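Local coordinates for carbonic anhydrase (Coccomyxa sp. PA, PDB 3UCJ), which probably catalyses the reversible hydration of carbon dioxide to hydrogencarbonate, using one zinc ion per subunit, at residues 16-19 / 20-24; 126-129 / 130-133; 159-162 / 163-166. All coordinates share one frame; numbering follows the deposited sequence.

How the interactions relate
All three contacts join neighbouring turns of helix, but they serve different parts of the molecule. Interaction 1 stands apart on the N-terminal helix, where it meets a second subunit; its centre is about 41 Å from that of interaction 2 and 37 Å from that of interaction 3. Interactions 2 and 3 are neighbours, with centres about 13 Å apart, and they touch where Val133 CG2 meets Ala160 CB at 3.6 Å. Both also reach the loop containing Leu74. Interaction 2 is the closer to the active site: the side chain of Ile127 lies about 4 Å from bound acetazolamide and 9 Å from the zinc ion. That of Gln161 is about 11 Å from the metal.

Interaction 1. Residues 16-19 / 20-24; sequences NRKW and ADECA
Cys23 lays its sulfur over one face of the Trp19 indole, one helical turn away, and this pair forms the tight half of the contact. SG stands 3.6 Å from the centroid of the five-membered ring, 26° off the ring normal, and is displaced toward the rim, with Trp19 NE1 the ring atom nearest to SG at 3.3 Å. With CG anti to the backbone N (chi1 171°), the Trp19 indole stands out from the side of the helix, and Cys23 SG leans back over it. A small polarisable thiol suits this place because it can sit close above a pi system. Beside it, Ala20 CB approaches Trp19 CE3 at 4.0 Å, and its single methyl lets the indole come down on the backbone, with Trp19 CE3 3.4 Å from Ala20 N. The ring also meets Phe31 edge to face, while Gly193 of the second subunit packs on it.

Toward solvent the helix carries charge instead. Lys18 NZ donates to Glu22 OE2 at 3.0 Å, using the syn lone pair of that oxygen, to make an i to i+4 salt bridge. The lysine chain stays extended as far as CE and turns only at its last torsion (chi4 14°), which swings NZ toward Glu22. Underneath run regular helical bonds such as Cys23 N to Trp19 O, 3.0 Å. On the buried side, the Asn16 amide bonds to Val195, Leu57 and Gly193 of the second subunit. This is an amphipathic helix, serving here as the N-terminal arm by which a beta-class carbonic anhydrase subunit packs against its partner.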
ATOM      1  N   ASN A  16     -18.503 -24.758 -16.602  1.00 38.25           N
ATOM      2  CA  ASN A  16     -17.791 -25.252 -15.411  1.00 34.84           C
ATOM      3  C   ASN A  16     -18.256 -26.675 -14.982  1.00 36.66           C
ATOM      4  O   ASN A  16     -17.425 -27.520 -14.617  1.00 35.74           O
ATOM      5  CB  ASN A  16     -18.058 -24.246 -14.273  1.00 33.42           C
ATOM      6  CG  ASN A  16     -17.738 -24.787 -12.907  1.00 29.32           C
ATOM      7  OD1 ASN A  16     -18.658 -24.887 -12.070  1.00 34.71           O
ATOM      8  ND2 ASN A  16     -16.470 -25.076 -12.625  1.00 30.45           N
ATOM      9  N   ARG A  17     -19.575 -26.844 -14.882  1.00 36.81           N
ATOM     10  CA  ARG A  17     -20.163 -28.145 -14.503  1.00 38.11           C
ATOM     11  C   ARG A  17     -19.658 -29.263 -15.487  1.00 38.45           C
ATOM     12  O   ARG A  17     -19.182 -30.305 -15.048  1.00 38.36           O
ATOM     13  CB  ARG A  17     -21.669 -28.076 -14.477  1.00 39.28           C
ATOM     14  CG  ARG A  17     -22.283 -29.277 -13.684  1.00 40.56           C
ATOM     15  CD  ARG A  17     -23.844 -29.316 -13.766  1.00 50.97           C
ATOM     16  NE  ARG A  17     -24.466 -28.396 -12.798  1.00 56.03           N
ATOM     17  CZ  ARG A  17     -24.555 -28.589 -11.470  1.00 59.65           C
ATOM     18  NH1 ARG A  17     -24.089 -29.709 -10.901  1.00 50.17           N
ATOM     19  NH2 ARG A  17     -25.139 -27.647 -10.700  1.00 58.06           N
ATOM     20  N   LYS A  18     -19.646 -28.941 -16.780  1.00 39.55           N
ATOM     21  CA  LYS A  18     -19.239 -29.911 -17.844  1.00 41.80           C
ATOM     22  C   LYS A  18     -17.765 -30.263 -17.679  1.00 41.28           C
ATOM     23  O   LYS A  18     -17.335 -31.447 -17.769  1.00 39.78           O
ATOM     24  CB  LYS A  18     -19.615 -29.304 -19.205  1.00 44.01           C
ATOM     25  CG  LYS A  18     -19.294 -30.125 -20.481  1.00 49.97           C
ATOM     26  CD  LYS A  18     -20.328 -29.723 -21.584  1.00 56.07           C
ATOM     27  CE  LYS A  18     -19.816 -29.993 -23.040  1.00 60.15           C
ATOM     28  NZ  LYS A  18     -18.598 -30.882 -23.033  1.00 64.15           N
ATOM     29  N   TRP A  19     -16.960 -29.223 -17.376  1.00 39.48           N
ATOM     30  CA  TRP A  19     -15.566 -29.429 -17.030  1.00 37.62           C
ATOM     31  C   TRP A  19     -15.373 -30.258 -15.765  1.00 36.37           C
ATOM     32  O   TRP A  19     -14.564 -31.161 -15.772  1.00 36.78           O
ATOM     33  CB  TRP A  19     -14.847 -28.039 -16.834  1.00 36.11           C
ATOM     34  CG  TRP A  19     -13.473 -28.146 -16.262  1.00 36.59           C
ATOM     35  CD1 TRP A  19     -12.326 -28.472 -16.922  1.00 35.98           C
ATOM     36  CD2 TRP A  19     -13.095 -27.918 -14.876  1.00 34.71           C
ATOM     37  NE1 TRP A  19     -11.251 -28.463 -16.043  1.00 37.33           N
ATOM     38  CE2 TRP A  19     -11.707 -28.125 -14.783  1.00 35.34           C
ATOM     39  CE3 TRP A  19     -13.812 -27.548 -13.721  1.00 34.84           C
ATOM     40  CZ2 TRP A  19     -11.005 -27.961 -13.598  1.00 36.56           C
ATOM     41  CZ3 TRP A  19     -13.113 -27.370 -12.544  1.00 32.29           C
ATOM     42  CH2 TRP A  19     -11.712 -27.570 -12.499  1.00 36.03           C
ATOM     43  N   ALA A  20     -16.070 -29.954 -14.663  1.00 37.06           N
ATOM     44  CA  ALA A  20     -15.764 -30.685 -13.433  1.00 35.72           C
ATOM     45  C   ALA A  20     -16.259 -32.129 -13.615  1.00 37.80           C
ATOM     46  O   ALA A  20     -15.716 -33.061 -13.028  1.00 35.30           O
ATOM     47  CB  ALA A  20     -16.506 -30.086 -12.269  1.00 36.28           C
ATOM     48  N   ASP A  21     -17.339 -32.251 -14.370  1.00 38.80           N
ATOM     49  CA  ASP A  21     -17.903 -33.622 -14.632  1.00 42.05           C
ATOM     50  C   ASP A  21     -16.912 -34.531 -15.381  1.00 41.52           C
ATOM     51  O   ASP A  21     -16.520 -35.595 -14.884  1.00 41.81           O
ATOM     52  CB  ASP A  21     -19.254 -33.505 -15.325  1.00 41.28           C
ATOM     53  CG  ASP A  21     -19.874 -34.900 -15.613  1.00 46.78           C
ATOM     54  OD1 ASP A  21     -20.241 -35.097 -16.762  1.00 48.39           O
ATOM     55  OD2 ASP A  21     -19.918 -35.762 -14.693  1.00 48.37           O
ATOM     56  N   GLU A  22     -16.430 -34.064 -16.536  1.00 42.62           N
ATOM     57  CA  GLU A  22     -15.358 -34.756 -17.258  1.00 42.06           C
ATOM     58  C   GLU A  22     -14.104 -34.984 -16.494  1.00 41.67           C
ATOM     59  O   GLU A  22     -13.444 -36.040 -16.650  1.00 41.02           O
ATOM     60  CB  GLU A  22     -15.001 -34.016 -18.555  1.00 44.39           C
ATOM     61  CG  GLU A  22     -16.122 -34.075 -19.543  1.00 51.74           C
ATOM     62  CD  GLU A  22     -16.036 -33.014 -20.626  1.00 64.34           C
ATOM     63  OE1 GLU A  22     -14.932 -32.402 -20.787  1.00 66.58           O
ATOM     64  OE2 GLU A  22     -17.089 -32.797 -21.308  1.00 69.49           O
ATOM     65  N   CYS A  23     -13.668 -34.004 -15.706  1.00 40.30           N
ATOM     66  CA  CYS A  23     -12.443 -34.210 -14.927  1.00 39.56           C
ATOM     67  C   CYS A  23     -12.560 -35.383 -13.983  1.00 38.98           C
ATOM     68  O   CYS A  23     -11.624 -36.194 -13.833  1.00 38.53           O
ATOM     69  CB  CYS A  23     -12.104 -32.970 -14.081  1.00 40.00           C
ATOM     70  SG  CYS A  23     -11.332 -31.681 -15.207  1.00 41.21           S
ATOM     71  N   ALA A  24     -13.689 -35.417 -13.290  1.00 39.57           N
ATOM     72  CA  ALA A  24     -13.864 -36.371 -12.202  1.00 40.56           C
ATOM     73  C   ALA A  24     -14.184 -37.777 -12.807  1.00 42.10           C
ATOM     74  O   ALA A  24     -13.773 -38.802 -12.232  1.00 42.30           O
ATOM     75  CB  ALA A  24     -14.968 -35.879 -11.233  1.00 40.77           C
TER

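Interaction 2. Residues 126-129 / 130-133; sequences WISD and VREV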
ATOM      1  N   TRP A 126       0.778   2.276 -10.355  1.00 24.50           N
ATOM      2  CA  TRP A 126       1.228   0.867 -10.267  1.00 23.77           C
ATOM      3  C   TRP A 126       2.454   0.521 -11.044  1.00 24.82           C
ATOM      4  O   TRP A 126       3.348  -0.219 -10.586  1.00 22.82           O
ATOM      5  CB  TRP A 126       0.010  -0.073 -10.570  1.00 23.23           C
ATOM      6  CG  TRP A 126       0.365  -1.531 -10.461  1.00 27.11           C
ATOM      7  CD1 TRP A 126       0.616  -2.383 -11.501  1.00 25.79           C
ATOM      8  CD2 TRP A 126       0.665  -2.272  -9.239  1.00 20.70           C
ATOM      9  NE1 TRP A 126       0.982  -3.609 -11.002  1.00 26.42           N
ATOM     10  CE2 TRP A 126       1.041  -3.570  -9.631  1.00 24.00           C
ATOM     11  CE3 TRP A 126       0.637  -1.955  -7.845  1.00 22.60           C
ATOM     12  CZ2 TRP A 126       1.391  -4.598  -8.705  1.00 24.21           C
ATOM     13  CZ3 TRP A 126       1.052  -2.999  -6.903  1.00 26.33           C
ATOM     14  CH2 TRP A 126       1.404  -4.306  -7.373  1.00 22.84           C
ATOM     15  N   ILE A 127       2.503   0.946 -12.330  1.00 25.40           N
ATOM     16  CA  ILE A 127       3.629   0.575 -13.117  1.00 23.88           C
ATOM     17  C   ILE A 127       4.853   1.437 -12.920  1.00 23.70           C
ATOM     18  O   ILE A 127       5.837   1.283 -13.663  1.00 25.76           O
ATOM     19  CB  ILE A 127       3.184   0.570 -14.703  1.00 21.98           C
ATOM     20  CG1 ILE A 127       2.878   2.035 -15.085  1.00 27.80           C
ATOM     21  CG2 ILE A 127       2.012  -0.418 -14.855  1.00 24.94           C
ATOM     22  CD1 ILE A 127       2.674   2.148 -16.701  1.00 30.30           C
ATOM     23  N   SER A 128       4.920   2.229 -11.841  1.00 23.98           N
ATOM     24  CA  SER A 128       6.124   2.966 -11.534  1.00 23.86           C
ATOM     25  C   SER A 128       7.319   2.009 -11.456  1.00 24.80           C
ATOM     26  O   SER A 128       8.433   2.353 -11.860  1.00 23.72           O
ATOM     27  CB  SER A 128       6.025   3.803 -10.199  1.00 24.63           C
ATOM     28  OG  SER A 128       4.928   4.719 -10.271  1.00 25.93           O
ATOM     29  N   ASP A 129       7.082   0.752 -11.005  1.00 22.75           N
ATOM     30  CA  ASP A 129       8.233  -0.129 -10.875  1.00 23.90           C
ATOM     31  C   ASP A 129       8.854  -0.367 -12.255  1.00 22.99           C
ATOM     32  O   ASP A 129      10.100  -0.608 -12.335  1.00 26.05           O
ATOM     33  CB  ASP A 129       7.846  -1.575 -10.347  1.00 24.25           C
ATOM     34  CG  ASP A 129       7.094  -1.558  -8.977  1.00 31.64           C
ATOM     35  OD1 ASP A 129       7.003  -2.639  -8.330  1.00 30.71           O
ATOM     36  OD2 ASP A 129       6.421  -0.583  -8.609  1.00 30.08           O
ATOM     37  N   VAL A 130       7.976  -0.534 -13.231  1.00 24.98           N
ATOM     38  CA  VAL A 130       8.489  -0.778 -14.622  1.00 24.81           C
ATOM     39  C   VAL A 130       9.384   0.437 -15.051  1.00 25.43           C
ATOM     40  O   VAL A 130      10.502   0.231 -15.567  1.00 24.80           O
ATOM     41  CB  VAL A 130       7.372  -0.990 -15.596  1.00 25.74           C
ATOM     42  CG1 VAL A 130       8.034  -1.290 -17.018  1.00 25.57           C
ATOM     43  CG2 VAL A 130       6.519  -2.227 -15.166  1.00 26.02           C
ATOM     44  N   ARG A 131       8.943   1.661 -14.749  1.00 25.92           N
ATOM     45  CA  ARG A 131       9.826   2.803 -15.040  1.00 26.55           C
ATOM     46  C   ARG A 131      11.176   2.710 -14.366  1.00 27.61           C
ATOM     47  O   ARG A 131      12.193   3.141 -14.943  1.00 27.32           O
ATOM     48  CB  ARG A 131       9.151   4.145 -14.772  1.00 26.20           C
ATOM     49  CG  ARG A 131       8.033   4.483 -15.771  1.00 27.26           C
ATOM     50  CD  ARG A 131       7.443   5.880 -15.578  1.00 25.09           C
ATOM     51  NE  ARG A 131       6.592   5.962 -14.388  1.00 26.53           N
ATOM     52  CZ  ARG A 131       5.271   5.825 -14.412  1.00 27.11           C
ATOM     53  NH1 ARG A 131       4.614   5.645 -15.598  1.00 29.89           N
ATOM     54  NH2 ARG A 131       4.592   5.936 -13.291  1.00 26.83           N
ATOM     55  N   GLU A 132      11.234   2.180 -13.137  1.00 26.73           N
ATOM     56  CA  GLU A 132      12.458   2.161 -12.409  1.00 28.22           C
ATOM     57  C   GLU A 132      13.412   1.165 -13.082  1.00 27.82           C
ATOM     58  O   GLU A 132      14.576   1.441 -13.160  1.00 28.07           O
ATOM     59  CB  GLU A 132      12.175   1.665 -10.964  1.00 27.52           C
ATOM     60  CG  GLU A 132      11.596   2.716 -10.110  1.00 34.99           C
ATOM     61  CD  GLU A 132      11.478   2.110  -8.633  1.00 48.14           C
ATOM     62  OE1 GLU A 132      10.387   1.637  -8.264  1.00 43.82           O
ATOM     63  OE2 GLU A 132      12.530   2.018  -7.892  1.00 52.95           O
ATOM     64  N   VAL A 133      12.904   0.033 -13.516  1.00 25.78           N
ATOM     65  CA  VAL A 133      13.697  -0.934 -14.219  1.00 27.69           C
ATOM     66  C   VAL A 133      14.191  -0.338 -15.535  1.00 27.87           C
ATOM     67  O   VAL A 133      15.317  -0.397 -15.848  1.00 28.86           O
ATOM     68  CB  VAL A 133      12.891  -2.170 -14.556  1.00 28.51           C
ATOM     69  CG1 VAL A 133      13.713  -3.091 -15.348  1.00 27.31           C
ATOM     70  CG2 VAL A 133      12.412  -2.868 -13.305  1.00 26.43           C
TER
HETATM   71  O   HOH W   1       7.899   2.126  -7.858  1.00 40.71           O
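Arg131 folds back over the start of its own helix to reach Ser128 and Ile127. Its guanidinium lies with one face over Ser128 N, and NH2 makes a weak bond to Ser128 OG, 3.3 Å long and bent to 126°. The other terminal nitrogen, NH1, passes 4.0 Å from Ile127 CG1; the branched chain sends CG1 toward the arginine by placing it between backbone N and carbonyl carbon (chi1 67°). Isoleucine offers no hydrogen bond from this N-cap position, but its carbonyl oxygen begins the helix, taking weak bonds from Val130 N and Arg131 N.

On another side of the helix, Asp129 OD2 and Glu132 OE1 stand 4.6 Å apart, a pairing that would probably be unfavourable without mediation. A water supplies it, donating to OE1 of Glu132 at 2.6 Å and to OD2 of Asp129 at 3.2 Å.

A second shell sets these groups in place. Asn124 OD1 receives Arg131 NH1, Leu125 O is bonded to Ser128 OG, and Lys78 of the third subunit forms a salt bridge with Asp129 OD2, likely offsetting the local negative charge. Val130 and Val133, both beta-branched and apolar, turn instead to Met153 on helix 146-167.

Ile127, whose backbone leaves helical angles, separates helix 122-126 from helix 128-135, and its side chain lies about 4 Å from the bound acetazolamide. The arrangement is that of a helix start joining two settings: the zinc-site pocket of a beta-carbonic anhydrase and the interface between its subunits.

Interaction 3. Residues 159-162 / 163-166; sequences EAQV and FNVC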
ATOM      1  N   GLU A 159      13.942 -10.143 -15.194  1.00 30.29           N
ATOM      2  CA  GLU A 159      15.141 -10.207 -14.394  1.00 31.39           C
ATOM      3  C   GLU A 159      15.045  -9.416 -13.115  1.00 29.99           C
ATOM      4  O   GLU A 159      15.548  -9.847 -12.065  1.00 28.99           O
ATOM      5  CB  GLU A 159      16.427  -9.764 -15.189  1.00 31.64           C
ATOM      6  CG  GLU A 159      17.636 -10.004 -14.234  1.00 44.01           C
ATOM      7  CD  GLU A 159      19.041  -9.897 -14.845  1.00 51.90           C
ATOM      8  OE1 GLU A 159      19.135  -9.613 -16.078  1.00 55.04           O
ATOM      9  OE2 GLU A 159      20.010 -10.031 -14.043  1.00 46.29           O
ATOM     10  N   ALA A 160      14.478  -8.200 -13.175  1.00 27.46           N
ATOM     11  CA  ALA A 160      14.413  -7.385 -11.981  1.00 27.28           C
ATOM     12  C   ALA A 160      13.468  -8.050 -10.967  1.00 26.15           C
ATOM     13  O   ALA A 160      13.734  -7.958  -9.771  1.00 27.66           O
ATOM     14  CB  ALA A 160      13.816  -6.008 -12.363  1.00 27.78           C
ATOM     15  N   GLN A 161      12.377  -8.671 -11.447  1.00 27.71           N
ATOM     16  CA  GLN A 161      11.380  -9.211 -10.507  1.00 28.97           C
ATOM     17  C   GLN A 161      11.961 -10.494  -9.911  1.00 28.29           C
ATOM     18  O   GLN A 161      11.738 -10.783  -8.728  1.00 27.85           O
ATOM     19  CB  GLN A 161       9.978  -9.423 -11.126  1.00 28.28           C
ATOM     20  CG  GLN A 161       9.392  -8.119 -11.737  1.00 28.32           C
ATOM     21  CD  GLN A 161       9.527  -6.858 -10.822  1.00 32.21           C
ATOM     22  OE1 GLN A 161       9.366  -6.951  -9.578  1.00 28.04           O
ATOM     23  NE2 GLN A 161       9.859  -5.648 -11.455  1.00 24.60           N
ATOM     24  N   VAL A 162      12.792 -11.194 -10.669  1.00 27.76           N
ATOM     25  CA  VAL A 162      13.524 -12.334 -10.051  1.00 27.14           C
ATOM     26  C   VAL A 162      14.422 -11.868  -8.975  1.00 27.26           C
ATOM     27  O   VAL A 162      14.460 -12.481  -7.845  1.00 27.92           O
ATOM     28  CB  VAL A 162      14.314 -13.175 -11.123  1.00 28.79           C
ATOM     29  CG1 VAL A 162      15.359 -14.100 -10.432  1.00 29.98           C
ATOM     30  CG2 VAL A 162      13.322 -13.924 -11.944  1.00 28.67           C
ATOM     31  N   PHE A 163      15.154 -10.770  -9.216  1.00 26.76           N
ATOM     32  CA  PHE A 163      16.002 -10.233  -8.147  1.00 28.25           C
ATOM     33  C   PHE A 163      15.164  -9.822  -6.924  1.00 27.40           C
ATOM     34  O   PHE A 163      15.525 -10.094  -5.727  1.00 26.40           O
ATOM     35  CB  PHE A 163      16.799  -8.971  -8.678  1.00 29.09           C
ATOM     36  CG  PHE A 163      17.735  -8.383  -7.658  1.00 28.68           C
ATOM     37  CD1 PHE A 163      19.099  -8.727  -7.710  1.00 29.51           C
ATOM     38  CD2 PHE A 163      17.309  -7.447  -6.706  1.00 29.36           C
ATOM     39  CE1 PHE A 163      20.018  -8.199  -6.819  1.00 25.41           C
ATOM     40  CE2 PHE A 163      18.245  -6.883  -5.732  1.00 30.65           C
ATOM     41  CZ  PHE A 163      19.608  -7.285  -5.787  1.00 30.24           C
ATOM     42  N   ASN A 164      14.025  -9.178  -7.201  1.00 26.73           N
ATOM     43  CA  ASN A 164      13.196  -8.751  -6.051  1.00 25.88           C
ATOM     44  C   ASN A 164      12.702  -9.957  -5.210  1.00 25.00           C
ATOM     45  O   ASN A 164      12.652  -9.867  -3.994  1.00 25.57           O
ATOM     46  CB  ASN A 164      11.973  -7.943  -6.555  1.00 24.07           C
ATOM     47  CG  ASN A 164      12.423  -6.538  -7.018  1.00 25.90           C
ATOM     48  OD1 ASN A 164      13.502  -6.117  -6.626  1.00 27.99           O
ATOM     49  ND2 ASN A 164      11.700  -5.909  -7.956  1.00 26.53           N
ATOM     50  N   VAL A 165      12.345 -11.038  -5.880  1.00 25.80           N
ATOM     51  CA  VAL A 165      11.872 -12.245  -5.152  1.00 26.98           C
ATOM     52  C   VAL A 165      13.112 -12.762  -4.336  1.00 26.82           C
ATOM     53  O   VAL A 165      13.009 -13.011  -3.104  1.00 27.14           O
ATOM     54  CB  VAL A 165      11.354 -13.292  -6.115  1.00 26.83           C
ATOM     55  CG1 VAL A 165      11.212 -14.758  -5.432  1.00 26.89           C
ATOM     56  CG2 VAL A 165       9.971 -12.894  -6.744  1.00 28.57           C
ATOM     57  N   CYS A 166      14.285 -12.902  -4.970  1.00 28.57           N
ATOM     58  CA  CYS A 166      15.458 -13.345  -4.233  1.00 27.85           C
ATOM     59  C   CYS A 166      15.871 -12.458  -3.061  1.00 29.99           C
ATOM     60  O   CYS A 166      16.321 -12.966  -1.996  1.00 29.43           O
ATOM     61  CB  CYS A 166      16.693 -13.561  -5.143  1.00 29.68           C
ATOM     62  SG  CYS A 166      16.379 -14.800  -6.382  1.00 31.37           S
TER
HETATM   63  O   HOH W   2      10.721  -3.465  -9.601  1.00 34.15           O
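Gln161 and Asn164 run side by side and point the same way, their amide planes turned 61° apart. Asn164 ND2 donates to Gln161 OE1 at 3.0 Å, a fairly straight bond of 157°. The two partners are oriented unequally: OE1 lies close to the plane of the asparagine amide, whereas ND2 approaches from above the plane of the glutamine carbonyl. Gln161 bends at its second torsion (chi2 -46°), which curls the longer chain back beside the shorter one. The same pair also holds a water, which accepts from Gln161 NE2 at 3.0 Å and weakly from Asn164 ND2.

Val162 and Cys166 meet on another side of the helix, with CG1 to SG at 4.2 Å. Such compact apolar groups suit that face, which packs on Val183 and Ile202, from two neighbouring strands of the central sheet.

Gln161 OE1 also accepts Val75 N, while Gln161 NE2 is bonded to Asn157 OD1. Both ends of this buried amide thus have partners: the oxygen takes two donors and the nitrogen finds two acceptors. Such a set of bonds would probably fix the amide's rotation, with an uncharged polar group tying helix 146-167 to the loop at Val75.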